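Local coordinates for protein putative transcriptional regulator (PDB 2PQQ) that probably binds cAMP and DNA as a transcription factor related to the cAMP receptor protein, this chain being its N-terminal cyclic nucleotide-binding part, at residues 9-13 with 128-132; 39-43 with 59-63; 48-54 with 100-106. All coordinates share one frame; numbering follows the deposited sequence.

Contact 1 joins segments near the two ends of the chain, the loop before helix 18-27 and helix 120-139, and the segments of contacts 2 and 3 all fall between its own. Those two interlock: their segments alternate along the chain, and both lie within the cyclic nucleotide-binding domain. Their centres are about 17 Å apart, linked where L39 and F40 pack on Y50. Contact 1 meets contact 3 through L12 and F13 on L49, whereas contact 2 is about 24 Å from contact 1, centre to centre. Contact 3, within the β-roll, thus touches both of the others, which do not touch each other, and illustrates how a strand pair can link distant parts of a fold.

Contact 1: 9-13 with 128-132; sequences RNPLF and AVARR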
# COMPACT_ATOMS: atom_id res chain seq x y z
N ARG A 9 21.84 7.17 8.14
CA ARG A 9 20.79 8.02 7.56
C ARG A 9 19.82 7.22 6.69
O ARG A 9 19.63 7.50 5.50
CB ARG A 9 21.39 9.23 6.84
CG ARG A 9 22.14 10.17 7.78
CD ARG A 9 21.20 10.74 8.87
NE ARG A 9 21.83 11.78 9.70
CZ ARG A 9 21.15 12.65 10.47
NH1 ARG A 9 19.82 12.61 10.51
NH2 ARG A 9 21.81 13.56 11.18
N ASN A 10 19.20 6.22 7.30
CA ASN A 10 18.34 5.28 6.60
C ASN A 10 17.55 4.45 7.63
O ASN A 10 17.99 4.29 8.76
CB ASN A 10 19.20 4.37 5.71
CG ASN A 10 20.08 3.41 6.52
OD1 ASN A 10 19.61 2.36 6.96
ND2 ASN A 10 21.37 3.75 6.67
N PRO A 11 16.38 3.94 7.23
CA PRO A 11 15.46 3.20 8.10
C PRO A 11 15.96 1.83 8.59
O PRO A 11 15.30 1.20 9.43
CB PRO A 11 14.22 3.00 7.21
CG PRO A 11 14.36 4.04 6.13
CD PRO A 11 15.83 4.06 5.87
N LEU A 12 17.08 1.35 8.08
CA LEU A 12 17.56 0.04 8.51
C LEU A 12 18.54 0.15 9.67
O LEU A 12 18.39 -0.58 10.67
CB LEU A 12 18.22 -0.74 7.37
CG LEU A 12 18.71 -2.14 7.73
CD1 LEU A 12 17.61 -3.01 8.41
CD2 LEU A 12 19.31 -2.89 6.49
N PHE A 13 19.53 1.04 9.52
CA PHE A 13 20.65 1.12 10.47
C PHE A 13 20.56 2.33 11.39
O PHE A 13 21.51 2.62 12.13
CB PHE A 13 21.98 1.16 9.73
CG PHE A 13 22.25 -0.05 8.88
CD1 PHE A 13 22.13 -1.34 9.41
CD2 PHE A 13 22.67 0.11 7.57
CE1 PHE A 13 22.43 -2.46 8.61
CE2 PHE A 13 22.97 -0.99 6.78
CZ PHE A 13 22.84 -2.28 7.29
N ALA A 128 14.03 -3.15 13.25
CA ALA A 128 13.97 -2.14 12.19
C ALA A 128 13.06 -2.58 11.05
O ALA A 128 12.18 -1.83 10.63
CB ALA A 128 15.37 -1.85 11.67
N VAL A 129 13.27 -3.79 10.55
CA VAL A 129 12.45 -4.33 9.46
C VAL A 129 10.98 -4.50 9.89
O VAL A 129 10.06 -4.13 9.14
CB VAL A 129 13.06 -5.65 8.88
CG1 VAL A 129 12.16 -6.24 7.83
CG2 VAL A 129 14.42 -5.37 8.27
N ALA A 130 10.75 -5.02 11.10
CA ALA A 130 9.38 -5.18 11.63
C ALA A 130 8.65 -3.86 11.73
O ALA A 130 7.43 -3.79 11.48
CB ALA A 130 9.39 -5.85 12.99
N ARG A 131 9.38 -2.82 12.11
CA ARG A 131 8.82 -1.47 12.28
C ARG A 131 8.21 -0.96 10.98
O ARG A 131 7.05 -0.54 10.93
CB ARG A 131 9.89 -0.52 12.81
CG ARG A 131 9.42 0.88 13.13
CD ARG A 131 10.02 1.36 14.45
NE ARG A 131 9.04 1.28 15.52
CZ ARG A 131 9.30 0.94 16.79
NH1 ARG A 131 10.53 0.61 17.17
NH2 ARG A 131 8.31 0.92 17.67
N ARG A 132 9.00 -1.03 9.91
CA ARG A 132 8.54 -0.59 8.61
C ARG A 132 7.38 -1.40 8.04
O ARG A 132 6.44 -0.85 7.47
CB ARG A 132 9.70 -0.61 7.66
CG ARG A 132 10.30 0.75 7.51
CD ARG A 132 11.21 0.76 6.35
NE ARG A 132 12.40 0.03 6.69
CZ ARG A 132 13.27 -0.44 5.82
NH1 ARG A 132 14.33 -1.10 6.26
NH2 ARG A 132 13.08 -0.26 4.51
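A chi1 of -178° sets L12 CG opposite the backbone nitrogen and carries CD1 against A128 and V129, while a bend at chi3 of R132 (-73°) lays the guanidinium against P11. L12 and V129 run side by side in the same direction, L12 CD1 resting 4.0 Å from V129 CG2. The same methyl lies 4.1 Å from A128 CB, and the helix surface comes closest where A128 CB meets L12 O at 3.4 Å.

P11 covers one face of the R132 guanidinium, but off centre: its CB stands over the rim, 3.5 Å from R132 NE, and no hydrogen bond crosses between the two segments. That NE is buried here and has no polar partner in the model. L12 CB comes obliquely to the same group, 4.1 Å from R132 NH1. The polar end of R132 is directed instead to E82, with which NH1 makes a salt bridge, so the proline serves as an apolar lid beside an ion pair.

The loop owes its shape to N10. Its OD1 accepts from L12 N and from F13 N, each at 2.9 Å, and both donors come from the same face of the amide, tilted from its plane. The second bond is fairly straight, at 162°. This double grip makes an Asx turn within an Asx motif and fixes the backbone from which L12 projects. F13 turns the other way, with L12 CG above one ring face, toward its rim.

Beyond the contact, V129 packs on V129 of the second subunit, and R131 forms a salt bridge with D87 of that subunit. The arrangement is consistent with the CRP family fold, in which a long helix following the β-roll pairs the subunits while N-terminal segments pack beside it.

Contact 2: 39-43 with 59-63; sequences LFHEG and LHRTS
E42 reaches across to the backbone of T62, where its OE1 receives the N-H of T62 N at 3.1 Å and 158°, through the syn lone pair on the side of the other carboxylate oxygen. The side chain leaves trans to the backbone nitrogen (chi1 -177°) and stays extended beyond CG, which lets it span the gap and cross R61 at about a right angle. OE2 consequently rests on the aliphatic part of that arginine, 3.5 Å from R61 CG. It stays 4.5 Å from R61 NE, too far for a salt bridge, and the carboxylate and guanidinium planes stand 70° apart; R61 NE is bonded instead to T92 O.

At the other end, F40 CZ meets L59 CD2 obliquely at 4.1 Å, an apolar touch that sits deeper in the protein. Strands 38-40 and 57-62 belong to the four-stranded antiparallel sheet of the cyclic nucleotide-binding β-roll, a jelly-roll-like fold, and E42 follows the first of them in a loop. The two strands are not direct neighbours: strand 94-97 runs between them.

A second shell sets these groups. T94 OG1 bonds to E42 N, steadying the backbone from which the glutamate starts, and T62 OG1 is held by E68. R91 lies in cation-pi contact with the F40 ring, which also packs on I80, as does L59.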
# COMPACT_ATOMS: atom_id res chain seq x y z
N LEU A 39 26.48 -0.51 -11.92
CA LEU A 39 26.58 -1.18 -10.62
C LEU A 39 26.07 -2.63 -10.67
O LEU A 39 26.70 -3.57 -10.15
CB LEU A 39 25.78 -0.40 -9.56
CG LEU A 39 25.84 -0.88 -8.11
CD1 LEU A 39 27.28 -0.85 -7.62
CD2 LEU A 39 24.96 -0.01 -7.24
N PHE A 40 24.88 -2.78 -11.22
CA PHE A 40 24.36 -4.09 -11.53
C PHE A 40 23.33 -3.94 -12.63
O PHE A 40 22.87 -2.84 -12.90
CB PHE A 40 23.76 -4.80 -10.28
CG PHE A 40 22.78 -3.94 -9.47
CD1 PHE A 40 23.15 -3.44 -8.23
CD2 PHE A 40 21.51 -3.64 -9.97
CE1 PHE A 40 22.25 -2.67 -7.47
CE2 PHE A 40 20.62 -2.87 -9.24
CZ PHE A 40 20.99 -2.37 -8.00
N HIS A 41 23.00 -5.05 -13.28
CA HIS A 41 22.02 -5.05 -14.35
C HIS A 41 20.71 -5.60 -13.84
O HIS A 41 20.71 -6.55 -13.08
CB HIS A 41 22.49 -5.93 -15.51
CG HIS A 41 23.57 -5.31 -16.33
ND1 HIS A 41 24.91 -5.55 -16.10
CD2 HIS A 41 23.52 -4.44 -17.37
CE1 HIS A 41 25.63 -4.88 -16.98
NE2 HIS A 41 24.82 -4.19 -17.75
N GLU A 42 19.59 -5.05 -14.30
CA GLU A 42 18.29 -5.65 -14.00
C GLU A 42 18.28 -7.13 -14.39
O GLU A 42 18.75 -7.51 -15.48
CB GLU A 42 17.18 -4.88 -14.71
CG GLU A 42 15.78 -5.37 -14.42
CD GLU A 42 14.74 -4.70 -15.29
OE1 GLU A 42 15.06 -3.73 -16.03
OE2 GLU A 42 13.59 -5.16 -15.24
N GLY A 43 17.77 -7.97 -13.49
CA GLY A 43 17.81 -9.42 -13.69
C GLY A 43 18.99 -10.17 -13.07
O GLY A 43 18.90 -11.38 -12.84
N LEU A 59 18.92 4.66 -11.03
CA LEU A 59 18.29 3.36 -11.15
C LEU A 59 17.25 3.40 -12.28
O LEU A 59 16.50 4.38 -12.38
CB LEU A 59 17.65 2.92 -9.83
CG LEU A 59 18.58 2.58 -8.65
CD1 LEU A 59 17.78 2.39 -7.39
CD2 LEU A 59 19.37 1.32 -8.95
N HIS A 60 17.25 2.40 -13.17
CA HIS A 60 16.31 2.34 -14.31
C HIS A 60 15.89 0.90 -14.70
O HIS A 60 16.60 -0.07 -14.42
CB HIS A 60 16.83 3.12 -15.53
CG HIS A 60 18.23 2.76 -15.92
ND1 HIS A 60 18.51 1.83 -16.90
CD2 HIS A 60 19.42 3.17 -15.45
CE1 HIS A 60 19.82 1.70 -17.02
NE2 HIS A 60 20.40 2.49 -16.14
N ARG A 61 14.74 0.81 -15.38
CA ARG A 61 14.08 -0.46 -15.68
C ARG A 61 13.61 -0.45 -17.14
O ARG A 61 13.21 0.60 -17.66
CB ARG A 61 12.91 -0.65 -14.70
CG ARG A 61 12.17 -1.98 -14.79
CD ARG A 61 11.21 -2.15 -13.60
NE ARG A 61 11.92 -2.13 -12.31
CZ ARG A 61 11.40 -1.68 -11.17
NH1 ARG A 61 10.17 -1.20 -11.12
NH2 ARG A 61 12.14 -1.69 -10.06
N THR A 62 13.67 -1.60 -17.80
CA THR A 62 13.39 -1.68 -19.23
C THR A 62 11.89 -1.67 -19.49
O THR A 62 11.16 -2.52 -18.99
CB THR A 62 14.03 -2.91 -19.88
OG1 THR A 62 15.41 -2.99 -19.50
CG2 THR A 62 13.92 -2.84 -21.42
N SER A 63 11.45 -0.69 -20.28
CA SER A 63 10.04 -0.51 -20.62
C SER A 63 9.51 -1.63 -21.52
O SER A 63 10.28 -2.21 -22.29
CB SER A 63 9.83 0.84 -21.32
OG SER A 63 10.08 1.91 -20.42

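Contact 3: 48-54 with 100-106; sequences RLYVVTE and EVKLLAL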
# COMPACT_ATOMS: atom_id res chain seq x y z
N ARG A 48 23.38 -8.01 -2.14
CA ARG A 48 24.15 -6.95 -1.50
C ARG A 48 23.31 -5.71 -1.36
O ARG A 48 22.55 -5.38 -2.26
CB ARG A 48 25.35 -6.53 -2.38
CG ARG A 48 26.51 -7.44 -2.41
CD ARG A 48 27.52 -6.90 -3.41
NE ARG A 48 28.87 -6.83 -2.84
CZ ARG A 48 29.92 -6.27 -3.45
NH1 ARG A 48 29.79 -5.72 -4.66
NH2 ARG A 48 31.10 -6.25 -2.85
N LEU A 49 23.50 -5.02 -0.27
CA LEU A 49 23.05 -3.69 -0.03
C LEU A 49 24.20 -2.74 -0.24
O LEU A 49 25.30 -3.11 -0.00
CB LEU A 49 22.64 -3.65 1.42
CG LEU A 49 22.56 -2.44 2.30
CD1 LEU A 49 21.75 -2.77 3.48
CD2 LEU A 49 23.87 -1.97 2.68
N TYR A 50 23.95 -1.53 -0.72
CA TYR A 50 25.00 -0.53 -0.88
C TYR A 50 24.57 0.74 -0.16
O TYR A 50 23.38 1.04 -0.09
CB TYR A 50 25.26 -0.18 -2.36
CG TYR A 50 25.65 -1.33 -3.27
CD1 TYR A 50 26.99 -1.58 -3.57
CD2 TYR A 50 24.67 -2.14 -3.85
CE1 TYR A 50 27.35 -2.68 -4.41
CE2 TYR A 50 25.01 -3.21 -4.70
CZ TYR A 50 26.35 -3.48 -4.96
OH TYR A 50 26.66 -4.51 -5.84
N VAL A 51 25.50 1.51 0.33
CA VAL A 51 25.26 2.87 0.77
C VAL A 51 26.14 3.71 -0.10
O VAL A 51 27.29 3.46 -0.19
CB VAL A 51 25.63 3.05 2.24
CG1 VAL A 51 25.58 4.46 2.63
CG2 VAL A 51 24.74 2.23 3.14
N VAL A 52 25.55 4.61 -0.86
CA VAL A 52 26.36 5.49 -1.70
C VAL A 52 27.09 6.48 -0.78
O VAL A 52 26.45 7.14 0.05
CB VAL A 52 25.49 6.29 -2.74
CG1 VAL A 52 26.32 7.35 -3.45
CG2 VAL A 52 24.88 5.36 -3.75
N THR A 53 28.41 6.62 -0.94
CA THR A 53 29.13 7.61 -0.13
C THR A 53 29.56 8.87 -0.92
O THR A 53 29.85 9.92 -0.32
CB THR A 53 30.32 6.98 0.63
OG1 THR A 53 31.31 6.56 -0.30
CG2 THR A 53 29.85 5.75 1.43
N GLU A 54 29.60 8.77 -2.24
CA GLU A 54 29.78 9.94 -3.11
C GLU A 54 29.36 9.62 -4.53
O GLU A 54 29.43 8.46 -4.97
CB GLU A 54 31.22 10.48 -3.09
CG GLU A 54 32.31 9.50 -3.51
CD GLU A 54 33.72 10.08 -3.33
OE1 GLU A 54 34.15 10.31 -2.17
OE2 GLU A 54 34.40 10.31 -4.36
N GLU A 100 31.58 9.85 -11.09
CA GLU A 100 32.43 9.05 -10.24
C GLU A 100 31.60 8.71 -9.01
O GLU A 100 31.02 9.59 -8.39
CB GLU A 100 33.67 9.84 -9.82
CG GLU A 100 34.64 9.01 -8.98
CD GLU A 100 35.06 9.71 -7.70
OE1 GLU A 100 35.90 10.64 -7.76
OE2 GLU A 100 34.55 9.30 -6.64
N VAL A 101 31.51 7.42 -8.69
CA VAL A 101 30.75 6.98 -7.53
C VAL A 101 31.61 6.10 -6.62
O VAL A 101 32.39 5.28 -7.09
CB VAL A 101 29.47 6.19 -7.92
CG1 VAL A 101 28.64 5.82 -6.69
CG2 VAL A 101 28.61 6.99 -8.92
N LYS A 102 31.44 6.28 -5.31
CA LYS A 102 31.97 5.35 -4.33
C LYS A 102 30.82 4.88 -3.47
O LYS A 102 29.88 5.65 -3.18
CB LYS A 102 33.06 6.00 -3.47
CG LYS A 102 34.36 6.25 -4.21
CD LYS A 102 35.41 6.93 -3.32
CE LYS A 102 36.53 7.57 -4.12
NZ LYS A 102 37.33 6.57 -4.92
N LEU A 103 30.86 3.59 -3.11
CA LEU A 103 29.83 2.95 -2.32
C LEU A 103 30.47 2.01 -1.29
O LEU A 103 31.60 1.56 -1.48
CB LEU A 103 28.88 2.10 -3.19
CG LEU A 103 28.37 2.60 -4.55
CD1 LEU A 103 29.19 1.97 -5.65
CD2 LEU A 103 26.93 2.21 -4.72
N LEU A 104 29.72 1.71 -0.24
CA LEU A 104 30.10 0.65 0.69
C LEU A 104 29.06 -0.45 0.53
O LEU A 104 27.87 -0.16 0.52
CB LEU A 104 30.09 1.19 2.12
CG LEU A 104 31.28 2.11 2.41
CD1 LEU A 104 31.13 2.78 3.78
CD2 LEU A 104 32.60 1.34 2.30
N ALA A 105 29.49 -1.70 0.41
CA ALA A 105 28.56 -2.80 0.15
C ALA A 105 28.54 -3.79 1.30
O ALA A 105 29.59 -4.11 1.87
CB ALA A 105 28.98 -3.52 -1.13
N LEU A 106 27.37 -4.30 1.66
CA LEU A 106 27.29 -5.41 2.62
C LEU A 106 26.54 -6.56 1.96
O LEU A 106 25.43 -6.36 1.48
CB LEU A 106 26.60 -4.96 3.92
CG LEU A 106 26.60 -5.94 5.12
CD1 LEU A 106 28.00 -6.13 5.77
CD2 LEU A 106 25.56 -5.56 6.19
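A classic β bulge marks one end of this antiparallel strand pair: T53 and E54 both face K102, whose carbonyl oxygen accepts T53 N at 2.8 Å and, more loosely, E54 N at 3.3 Å. Both donors arrive from the same face of that carbonyl. K102 N returns a bond to E54 O, and beyond the bulge regular pairing resumes, with V51 and L104 exchanging two bonds in the carbonyl planes and L49 and L106 forming the next hydrogen-bonded pair.

These are central strands of the β-roll, and their side chains alternate between its interior and its helical flank. On one face, A105 CB meets the Y50 ring obliquely, 3.7 Å from Y50 CD1, and L103 CD2 fits between Y50 CB and V52 CG2, at 3.8 and 3.9 Å. The other face carries L49, V51, L104 and L106, the last packing on L24 of helix 18-27. At the strand's start, one face of the R48 guanidinium meets A105 CB off centre, R48 CZ to A105 CB 3.7 Å.

E54 runs alongside K102, pointing the same way, its CG 3.6 Å from K102 CB and its OE2 3.5 Å from K102 CE. CG sits between the backbone nitrogen and carbonyl carbon (chi1 58°), which brings the chain beside the lysine. Cutting E54 back to an alanine removes that chain, and the K102 methylenes would probably lose their flanking cover and turn more freely.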